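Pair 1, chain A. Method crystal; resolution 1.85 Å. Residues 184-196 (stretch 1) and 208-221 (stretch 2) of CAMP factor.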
# COMPACT_ATOMS: atom_id res chain seq x y z
N THR A 184 30.46 10.61 -4.86
CA THR A 184 30.36 10.46 -3.40
C THR A 184 28.95 10.11 -2.97
O THR A 184 28.74 9.23 -2.12
CB THR A 184 30.81 11.76 -2.73
OG1 THR A 184 32.09 12.14 -3.24
CG2 THR A 184 30.87 11.60 -1.20
N LEU A 185 27.95 10.81 -3.52
CA LEU A 185 26.57 10.51 -3.16
C LEU A 185 26.20 9.09 -3.58
O LEU A 185 25.54 8.36 -2.83
CB LEU A 185 25.62 11.53 -3.81
CG LEU A 185 24.13 11.28 -3.58
CD1 LEU A 185 23.81 11.23 -2.08
CD2 LEU A 185 23.26 12.31 -4.30
N ASN A 186 26.63 8.68 -4.78
CA ASN A 186 26.33 7.32 -5.23
C ASN A 186 26.91 6.28 -4.27
O ASN A 186 26.28 5.25 -4.00
CB ASN A 186 26.85 7.10 -6.65
CG ASN A 186 25.79 7.39 -7.69
OD1 ASN A 186 24.74 7.95 -7.38
ND2 ASN A 186 26.05 6.99 -8.93
N LYS A 187 28.11 6.53 -3.74
CA LYS A 187 28.69 5.62 -2.76
C LYS A 187 27.82 5.50 -1.52
O LYS A 187 27.65 4.41 -0.97
CB LYS A 187 30.10 6.09 -2.38
CG LYS A 187 31.11 5.98 -3.52
CD LYS A 187 32.36 6.81 -3.23
CE LYS A 187 33.57 6.29 -3.98
NZ LYS A 187 33.26 5.99 -5.40
N GLU A 188 27.22 6.61 -1.08
CA GLU A 188 26.35 6.53 0.09
C GLU A 188 25.04 5.83 -0.25
O GLU A 188 24.49 5.10 0.59
CB GLU A 188 26.09 7.93 0.63
CG GLU A 188 27.36 8.63 1.09
CD GLU A 188 27.86 8.12 2.43
OE1 GLU A 188 27.13 7.34 3.09
OE2 GLU A 188 28.99 8.49 2.82
N ILE A 189 24.52 6.04 -1.46
CA ILE A 189 23.35 5.29 -1.90
C ILE A 189 23.64 3.80 -1.87
O ILE A 189 22.82 3.00 -1.39
CB ILE A 189 22.94 5.75 -3.31
CG1 ILE A 189 22.48 7.22 -3.28
CG2 ILE A 189 21.83 4.86 -3.86
CD1 ILE A 189 22.24 7.77 -4.69
N THR A 190 24.82 3.41 -2.36
CA THR A 190 25.18 1.99 -2.37
C THR A 190 25.19 1.41 -0.96
O THR A 190 24.75 0.28 -0.74
CB THR A 190 26.53 1.81 -3.05
OG1 THR A 190 26.39 2.06 -4.46
CG2 THR A 190 27.04 0.38 -2.84
N LYS A 191 25.70 2.16 0.01
CA LYS A 191 25.69 1.69 1.39
C LYS A 191 24.27 1.40 1.86
O LYS A 191 24.01 0.38 2.50
CB LYS A 191 26.36 2.71 2.31
CG LYS A 191 27.78 3.06 1.90
CD LYS A 191 28.42 4.03 2.90
CE LYS A 191 29.68 4.67 2.32
NZ LYS A 191 30.27 5.69 3.24
N ALA A 192 23.33 2.29 1.53
CA ALA A 192 21.94 2.04 1.89
C ALA A 192 21.37 0.83 1.16
O ALA A 192 20.61 0.04 1.74
CB ALA A 192 21.10 3.29 1.62
N VAL A 193 21.72 0.66 -0.12
CA VAL A 193 21.23 -0.49 -0.87
C VAL A 193 21.65 -1.78 -0.19
O VAL A 193 20.87 -2.74 -0.10
CB VAL A 193 21.72 -0.43 -2.33
CG1 VAL A 193 21.51 -1.77 -3.06
CG2 VAL A 193 21.05 0.72 -3.11
N ARG A 194 22.89 -1.83 0.33
CA ARG A 194 23.38 -3.06 0.94
C ARG A 194 22.56 -3.41 2.19
O ARG A 194 22.13 -4.56 2.36
CB ARG A 194 24.87 -2.93 1.28
CG ARG A 194 25.73 -2.92 0.04
CD ARG A 194 27.20 -3.17 0.34
NE ARG A 194 27.98 -3.08 -0.89
CZ ARG A 194 28.02 -4.02 -1.83
NH1 ARG A 194 27.33 -5.15 -1.69
NH2 ARG A 194 28.75 -3.84 -2.92
N VAL A 195 22.31 -2.42 3.04
CA VAL A 195 21.43 -2.60 4.19
C VAL A 195 20.08 -3.15 3.74
O VAL A 195 19.56 -4.12 4.31
CB VAL A 195 21.26 -1.27 4.95
CG1 VAL A 195 20.30 -1.46 6.13
CG2 VAL A 195 22.60 -0.77 5.44
N TRP A 196 19.51 -2.56 2.68
CA TRP A 196 18.20 -2.99 2.20
C TRP A 196 18.21 -4.45 1.76
O TRP A 196 17.21 -5.16 1.93
CB TRP A 196 17.75 -2.09 1.06
CG TRP A 196 16.42 -2.44 0.50
CD1 TRP A 196 15.19 -2.10 1.00
CD2 TRP A 196 16.17 -3.21 -0.68
NE1 TRP A 196 14.20 -2.61 0.20
CE2 TRP A 196 14.77 -3.29 -0.84
CE3 TRP A 196 16.99 -3.83 -1.62
CZ2 TRP A 196 14.18 -3.97 -1.89
CZ3 TRP A 196 16.40 -4.51 -2.66
CH2 TRP A 196 15.01 -4.57 -2.79
N ALA A 208 19.15 3.89 10.53
CA ALA A 208 20.44 4.55 10.39
C ALA A 208 20.80 4.77 8.92
O ALA A 208 21.36 5.81 8.57
CB ALA A 208 21.53 3.73 11.08
N ALA A 209 20.51 3.79 8.07
CA ALA A 209 20.79 3.96 6.64
C ALA A 209 19.98 5.11 6.05
O ALA A 209 20.50 5.89 5.24
CB ALA A 209 20.49 2.66 5.89
N ILE A 210 18.71 5.23 6.44
CA ILE A 210 17.90 6.36 5.98
C ILE A 210 18.53 7.68 6.43
O ILE A 210 18.71 8.61 5.64
CB ILE A 210 16.45 6.23 6.48
CG1 ILE A 210 15.74 5.07 5.78
CG2 ILE A 210 15.70 7.57 6.30
CD1 ILE A 210 14.47 4.59 6.51
N ALA A 211 18.90 7.77 7.71
CA ALA A 211 19.47 9.03 8.21
C ALA A 211 20.77 9.38 7.50
O ALA A 211 20.99 10.54 7.15
CB ALA A 211 19.67 8.96 9.72
N LYS A 212 21.64 8.39 7.26
CA LYS A 212 22.91 8.67 6.58
C LYS A 212 22.67 9.12 5.14
O LYS A 212 23.39 9.98 4.61
CB LYS A 212 23.82 7.44 6.57
CG LYS A 212 24.29 6.95 7.93
CD LYS A 212 25.13 5.67 7.76
CE LYS A 212 24.91 4.69 8.91
NZ LYS A 212 24.41 3.36 8.43
N LEU A 213 21.66 8.55 4.49
CA LEU A 213 21.33 8.91 3.12
C LEU A 213 20.83 10.35 3.04
O LEU A 213 21.22 11.10 2.14
CB LEU A 213 20.28 7.94 2.58
CG LEU A 213 20.14 7.64 1.10
CD1 LEU A 213 21.50 7.47 0.41
CD2 LEU A 213 19.27 6.41 0.96
N ASN A 214 19.99 10.76 3.98
CA ASN A 214 19.51 12.14 3.99
C ASN A 214 20.66 13.12 4.22
O ASN A 214 20.73 14.17 3.57
CB ASN A 214 18.42 12.31 5.04
CG ASN A 214 17.16 11.53 4.70
OD1 ASN A 214 16.87 11.30 3.52
ND2 ASN A 214 16.41 11.13 5.71
N THR A 215 21.60 12.76 5.10
CA THR A 215 22.76 13.61 5.34
C THR A 215 23.66 13.67 4.11
O THR A 215 24.20 14.73 3.78
CB THR A 215 23.54 13.11 6.55
OG1 THR A 215 22.70 13.19 7.71
CG2 THR A 215 24.80 13.95 6.78
N ALA A 216 23.83 12.54 3.42
CA ALA A 216 24.65 12.53 2.21
C ALA A 216 24.02 13.38 1.11
O ALA A 216 24.73 14.09 0.39
CB ALA A 216 24.85 11.09 1.73
N TYR A 217 22.69 13.32 0.96
CA TYR A 217 22.08 14.15 -0.08
C TYR A 217 22.22 15.63 0.25
O TYR A 217 22.52 16.44 -0.63
CB TYR A 217 20.61 13.81 -0.27
CG TYR A 217 20.00 14.71 -1.32
CD1 TYR A 217 20.26 14.51 -2.67
CD2 TYR A 217 19.21 15.79 -0.96
CE1 TYR A 217 19.73 15.34 -3.64
CE2 TYR A 217 18.67 16.63 -1.92
CZ TYR A 217 18.93 16.40 -3.26
OH TYR A 217 18.40 17.24 -4.22
N ALA A 218 22.01 15.99 1.52
CA ALA A 218 22.18 17.38 1.94
C ALA A 218 23.59 17.88 1.64
O ALA A 218 23.77 18.99 1.13
CB ALA A 218 21.87 17.52 3.43
N THR A 219 24.61 17.06 1.95
CA THR A 219 25.98 17.43 1.62
C THR A 219 26.15 17.67 0.12
O THR A 219 26.79 18.65 -0.30
CB THR A 219 26.94 16.33 2.08
OG1 THR A 219 26.85 16.19 3.51
CG2 THR A 219 28.37 16.66 1.70
N ALA A 220 25.56 16.80 -0.71
CA ALA A 220 25.71 16.96 -2.15
C ALA A 220 24.94 18.18 -2.66
O ALA A 220 25.41 18.89 -3.56
CB ALA A 220 25.23 15.69 -2.86
N TYR A 221 23.74 18.43 -2.11
CA TYR A 221 22.94 19.55 -2.58
C TYR A 221 23.60 20.87 -2.23
O TYR A 221 23.57 21.82 -3.02
CB TYR A 221 21.53 19.48 -1.98
CG TYR A 221 20.56 20.49 -2.58
CD1 TYR A 221 20.50 21.80 -2.11
CD2 TYR A 221 19.69 20.12 -3.60
CE1 TYR A 221 19.62 22.72 -2.65
CE2 TYR A 221 18.79 21.03 -4.14
CZ TYR A 221 18.77 22.32 -3.67
OH TYR A 221 17.88 23.23 -4.21

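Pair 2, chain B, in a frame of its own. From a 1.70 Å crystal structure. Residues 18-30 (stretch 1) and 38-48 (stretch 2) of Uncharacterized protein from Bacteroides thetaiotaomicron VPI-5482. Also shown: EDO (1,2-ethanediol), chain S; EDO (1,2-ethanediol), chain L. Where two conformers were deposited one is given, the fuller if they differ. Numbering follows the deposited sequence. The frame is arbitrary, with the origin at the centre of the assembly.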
# COMPACT_ATOMS: atom_id res chain seq x y z
N PHE B 18 18.62 7.40 -13.98
CA PHE B 18 17.63 6.35 -14.23
C PHE B 18 16.28 6.68 -13.62
O PHE B 18 15.24 6.48 -14.25
CB PHE B 18 18.12 5.00 -13.70
CG PHE B 18 17.23 3.84 -14.09
CD1 PHE B 18 17.21 3.39 -15.40
CD2 PHE B 18 16.43 3.22 -13.15
CE1 PHE B 18 16.43 2.32 -15.77
CE2 PHE B 18 15.63 2.13 -13.52
CZ PHE B 18 15.64 1.68 -14.82
N ALA B 19 16.28 7.20 -12.39
CA ALA B 19 15.06 7.63 -11.72
C ALA B 19 14.30 8.61 -12.63
O ALA B 19 13.08 8.53 -12.78
CB ALA B 19 15.40 8.28 -10.34
N VAL B 20 15.03 9.51 -13.27
CA VAL B 20 14.40 10.51 -14.13
C VAL B 20 13.74 9.80 -15.37
O VAL B 20 12.61 10.10 -15.77
CB VAL B 20 15.41 11.56 -14.59
CG1 VAL B 20 14.80 12.42 -15.72
CG2 VAL B 20 15.91 12.46 -13.39
N ARG B 21 14.45 8.86 -15.95
CA ARG B 21 13.91 8.09 -17.05
C ARG B 21 12.65 7.33 -16.59
O ARG B 21 11.66 7.25 -17.33
CB ARG B 21 14.94 7.11 -17.58
CG ARG B 21 16.16 7.79 -18.22
CD ARG B 21 16.78 6.87 -19.29
NE ARG B 21 15.94 6.75 -20.48
CZ ARG B 21 16.14 5.85 -21.45
NH1 ARG B 21 17.14 4.98 -21.35
NH2 ARG B 21 15.32 5.80 -22.48
N ILE B 22 12.68 6.78 -15.37
CA ILE B 22 11.53 6.08 -14.83
C ILE B 22 10.33 7.03 -14.64
O ILE B 22 9.17 6.66 -14.92
CB ILE B 22 11.91 5.31 -13.55
CG1 ILE B 22 12.81 4.12 -13.92
CG2 ILE B 22 10.64 4.88 -12.77
CD1 ILE B 22 12.04 3.03 -14.74
N VAL B 23 10.60 8.24 -14.19
CA VAL B 23 9.53 9.24 -14.11
C VAL B 23 8.92 9.50 -15.48
O VAL B 23 7.69 9.57 -15.64
CB VAL B 23 9.99 10.54 -13.43
CG1 VAL B 23 8.97 11.66 -13.55
CG2 VAL B 23 10.27 10.31 -11.98
N ASN B 24 9.76 9.68 -16.49
CA ASN B 24 9.25 9.87 -17.85
C ASN B 24 8.43 8.69 -18.37
O ASN B 24 7.39 8.87 -19.04
CB ASN B 24 10.40 10.21 -18.79
CG ASN B 24 10.94 11.62 -18.58
OD1 ASN B 24 10.25 12.49 -18.06
ND2 ASN B 24 12.17 11.85 -19.02
N LEU B 25 8.89 7.47 -18.08
CA LEU B 25 8.17 6.28 -18.45
C LEU B 25 6.81 6.22 -17.77
O LEU B 25 5.84 5.80 -18.38
CB LEU B 25 8.97 5.03 -18.10
CG LEU B 25 8.29 3.70 -18.45
CD1 LEU B 25 8.02 3.56 -19.97
CD2 LEU B 25 9.12 2.52 -17.90
N TYR B 26 6.78 6.59 -16.50
CA TYR B 26 5.51 6.65 -15.76
C TYR B 26 4.52 7.58 -16.41
O TYR B 26 3.36 7.21 -16.65
CB TYR B 26 5.77 7.06 -14.32
CG TYR B 26 4.51 7.17 -13.52
CD1 TYR B 26 3.89 6.05 -13.02
CD2 TYR B 26 3.94 8.41 -13.27
CE1 TYR B 26 2.73 6.14 -12.31
CE2 TYR B 26 2.79 8.52 -12.53
CZ TYR B 26 2.19 7.39 -12.05
OH TYR B 26 1.03 7.47 -11.31
N LYS B 27 4.98 8.78 -16.75
CA LYS B 27 4.12 9.74 -17.47
C LYS B 27 3.58 9.18 -18.78
O LYS B 27 2.40 9.32 -19.08
CB LYS B 27 4.90 11.03 -17.73
CG LYS B 27 5.23 11.81 -16.49
CD LYS B 27 6.21 12.93 -16.82
CE LYS B 27 5.56 14.09 -17.48
NZ LYS B 27 6.57 15.11 -17.99
N PHE B 28 4.47 8.55 -19.56
CA PHE B 28 4.10 7.91 -20.81
C PHE B 28 3.01 6.88 -20.59
O PHE B 28 1.98 6.93 -21.27
CB PHE B 28 5.32 7.25 -21.44
CG PHE B 28 5.01 6.42 -22.64
CD1 PHE B 28 4.80 7.01 -23.89
CD2 PHE B 28 4.96 5.05 -22.54
CE1 PHE B 28 4.51 6.24 -25.02
CE2 PHE B 28 4.67 4.27 -23.69
CZ PHE B 28 4.46 4.88 -24.92
N LEU B 29 3.21 5.99 -19.62
CA LEU B 29 2.28 4.90 -19.38
C LEU B 29 0.93 5.43 -18.94
O LEU B 29 -0.11 5.01 -19.44
CB LEU B 29 2.83 3.92 -18.35
CG LEU B 29 4.02 3.08 -18.81
CD1 LEU B 29 4.61 2.36 -17.60
CD2 LEU B 29 3.58 2.14 -19.94
N VAL B 30 0.93 6.38 -18.01
CA VAL B 30 -0.33 6.90 -17.49
C VAL B 30 -1.04 7.78 -18.52
O VAL B 30 -2.23 7.57 -18.79
CB VAL B 30 -0.11 7.66 -16.14
CG1 VAL B 30 -1.38 8.33 -15.73
CG2 VAL B 30 0.43 6.67 -15.05
N MSE B 38 0.71 -1.27 -13.44
CA MSE B 38 2.11 -1.59 -13.60
C MSE B 38 2.99 -0.34 -13.50
O MSE B 38 4.08 -0.36 -12.91
CB MSE B 38 2.33 -2.39 -14.89
CG MSE B 38 1.47 -3.62 -14.93
SE MSE B 38 1.84 -4.66 -16.53
CE MSE B 38 0.81 -3.52 -17.85
N SER B 39 2.47 0.76 -14.04
CA SER B 39 3.16 2.04 -14.02
C SER B 39 3.48 2.47 -12.59
O SER B 39 4.62 2.93 -12.30
CB SER B 39 2.33 3.09 -14.74
OG SER B 39 1.07 3.29 -14.13
N LYS B 40 2.53 2.33 -11.68
CA LYS B 40 2.79 2.74 -10.29
C LYS B 40 3.83 1.85 -9.64
O LYS B 40 4.71 2.34 -8.90
CB LYS B 40 1.51 2.72 -9.47
CG LYS B 40 0.41 3.52 -10.04
N GLN B 41 3.80 0.56 -9.95
CA GLN B 41 4.75 -0.39 -9.39
C GLN B 41 6.16 -0.04 -9.84
O GLN B 41 7.08 0.02 -9.02
CB GLN B 41 4.43 -1.81 -9.79
CG GLN B 41 3.12 -2.34 -9.27
CD GLN B 41 3.25 -2.94 -7.91
OE1 GLN B 41 3.99 -2.44 -7.07
NE2 GLN B 41 2.51 -4.03 -7.68
N ILE B 42 6.34 0.25 -11.12
CA ILE B 42 7.68 0.50 -11.65
C ILE B 42 8.18 1.90 -11.31
O ILE B 42 9.39 2.11 -11.20
CB ILE B 42 7.76 0.22 -13.18
CG1 ILE B 42 9.22 0.00 -13.58
CG2 ILE B 42 7.08 1.30 -14.01
CD1 ILE B 42 9.45 -0.26 -15.06
N LEU B 43 7.27 2.86 -11.14
CA LEU B 43 7.68 4.16 -10.62
C LEU B 43 8.35 3.99 -9.27
O LEU B 43 9.42 4.55 -9.01
CB LEU B 43 6.47 5.08 -10.47
CG LEU B 43 6.76 6.44 -9.84
CD1 LEU B 43 7.75 7.26 -10.68
CD2 LEU B 43 5.43 7.17 -9.64
N ARG B 44 7.74 3.18 -8.42
CA ARG B 44 8.28 2.92 -7.09
C ARG B 44 9.61 2.16 -7.13
O ARG B 44 10.61 2.60 -6.53
CB ARG B 44 7.27 2.15 -6.24
CG ARG B 44 7.74 1.91 -4.80
N SER B 45 9.66 1.04 -7.84
CA SER B 45 10.87 0.24 -7.83
C SER B 45 12.00 0.98 -8.53
O SER B 45 13.11 1.03 -8.01
CB SER B 45 10.63 -1.17 -8.42
OG SER B 45 10.36 -1.18 -9.81
N GLY B 46 11.70 1.64 -9.64
CA GLY B 46 12.74 2.26 -10.47
C GLY B 46 13.38 3.46 -9.79
O GLY B 46 14.57 3.72 -9.96
N THR B 47 12.59 4.22 -9.04
CA THR B 47 13.13 5.38 -8.31
C THR B 47 13.73 5.00 -6.97
O THR B 47 14.60 5.73 -6.43
CB THR B 47 12.03 6.49 -8.11
OG1 THR B 47 10.96 5.95 -7.34
CG2 THR B 47 11.54 7.02 -9.48
N SER B 48 13.36 3.83 -6.45
CA SER B 48 13.86 3.35 -5.16
C SER B 48 15.31 2.84 -5.25
O SER B 48 16.00 2.76 -4.23
CB SER B 48 12.96 2.26 -4.58
OG SER B 48 11.68 2.78 -4.22
C1 EDO S . 12.08 6.09 -2.48
O1 EDO S . 12.45 4.70 -2.43
C2 EDO S . 11.94 6.53 -3.93
O2 EDO S . 10.90 5.79 -4.61
C1 EDO L . 5.12 -5.30 -5.88
O1 EDO L . 3.94 -5.95 -5.42
C2 EDO L . 6.30 -6.19 -5.54
O2 EDO L . 6.97 -5.67 -4.39

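Two antiparallel helix pairs with one backbone arrangement and different side-chain packing. In pair 1 (CAMP factor), helices 184-196 and 208-221 run at 169° with their axes 9.4 Å apart at closest approach; in pair 2, helices 18-30 and 38-48 run at 171° and approach to 8.3 Å. Fourteen central residues superpose with an RMSD of 0.4 Å. The two stretches bury 443 Å² between them in pair 1 and 583 Å² in pair 2, and neither pair has a hydrogen bond across the interface among the modelled atoms, so contact is mainly apolar packing.

Leu185(A) matches Ala19(B). The leucine starts sideways, but its end reaches inward: CD1 lies 4.0 Å from CB of Ala216(A), and CD2 lies 4.2 Å from CB of Ala220(A) and 4.1 Å from CD1 of Tyr217(A), at the edge of that ring. In pair 2 the side chain is a single methyl and the backbones lie close, with CA of Ala19(B) 4.5 Å from CA of Thr47(B) and CB of Ala19(B) 4.2 Å from CG2 of Thr47(B), the residue matched to Tyr217(A).

Glu188(A) and Ile22(B) both point toward the partner helix. The glutamate packs through its aliphatic part, CG lying 3.6 Å from CB of Ala216(A), while its OE2 forms a salt bridge with NZ of Lys191(A) at 3.1 Å along its own helix. Ile22(B) is instead a knob seated among Ile42(B), Leu43(B), Gly46(B) and Thr47(B), its CG2 3.4 Å from O of Ile42(B). Gly46(B), matched to Ala216(A), makes room for it: an ideal CB there would sit 2.6 Å from CG1 of Ile22(B), a clash, whereas the CA of the glycine lies 3.9 Å from that CG1.

Ile189(A) and Val23(B) flank the interface sideways and meet the matched leucines, Leu213(A) and Leu43(B): CG1 of Ile189(A) is 3.8 Å from CD1 of Leu213(A), and CG2 of Val23(B) is 4.2 Å from CD1 of Leu43(B). Both leucines are t at chi1 and p at chi2.

Ala192(A) matches Tyr26(B), the sharpest change in size. In pair 1 the alanine's CB meets CD2 of Leu213(A) at 3.7 Å and CB of Ala209(A) at 4.4 Å. In pair 2 CD2 of Leu43(B) lies over one face of Tyr26(B), 3.8 Å from the ring centroid in a CH-pi contact, while the ring edge meets the backbone, CD1 of Tyr26(B) being 3.3 Å from O of Ser39(B).

Ala209(A) and Ser39(B) both point toward the first helix. CB of Ala209(A) meets CG2 of Val195(A) at 4.1 Å; CB of Ser39(B) meets CD1 of Leu29(B), the match of Val195(A), at 3.7 Å. Lys191(A) matches Leu25(B), and both point toward the partner helix; the lysine stays exposed, whereas CD2 of Leu25(B) packs 4.0 Å from CD1 of Ile42(B), whose own match is the exposed Lys212(A).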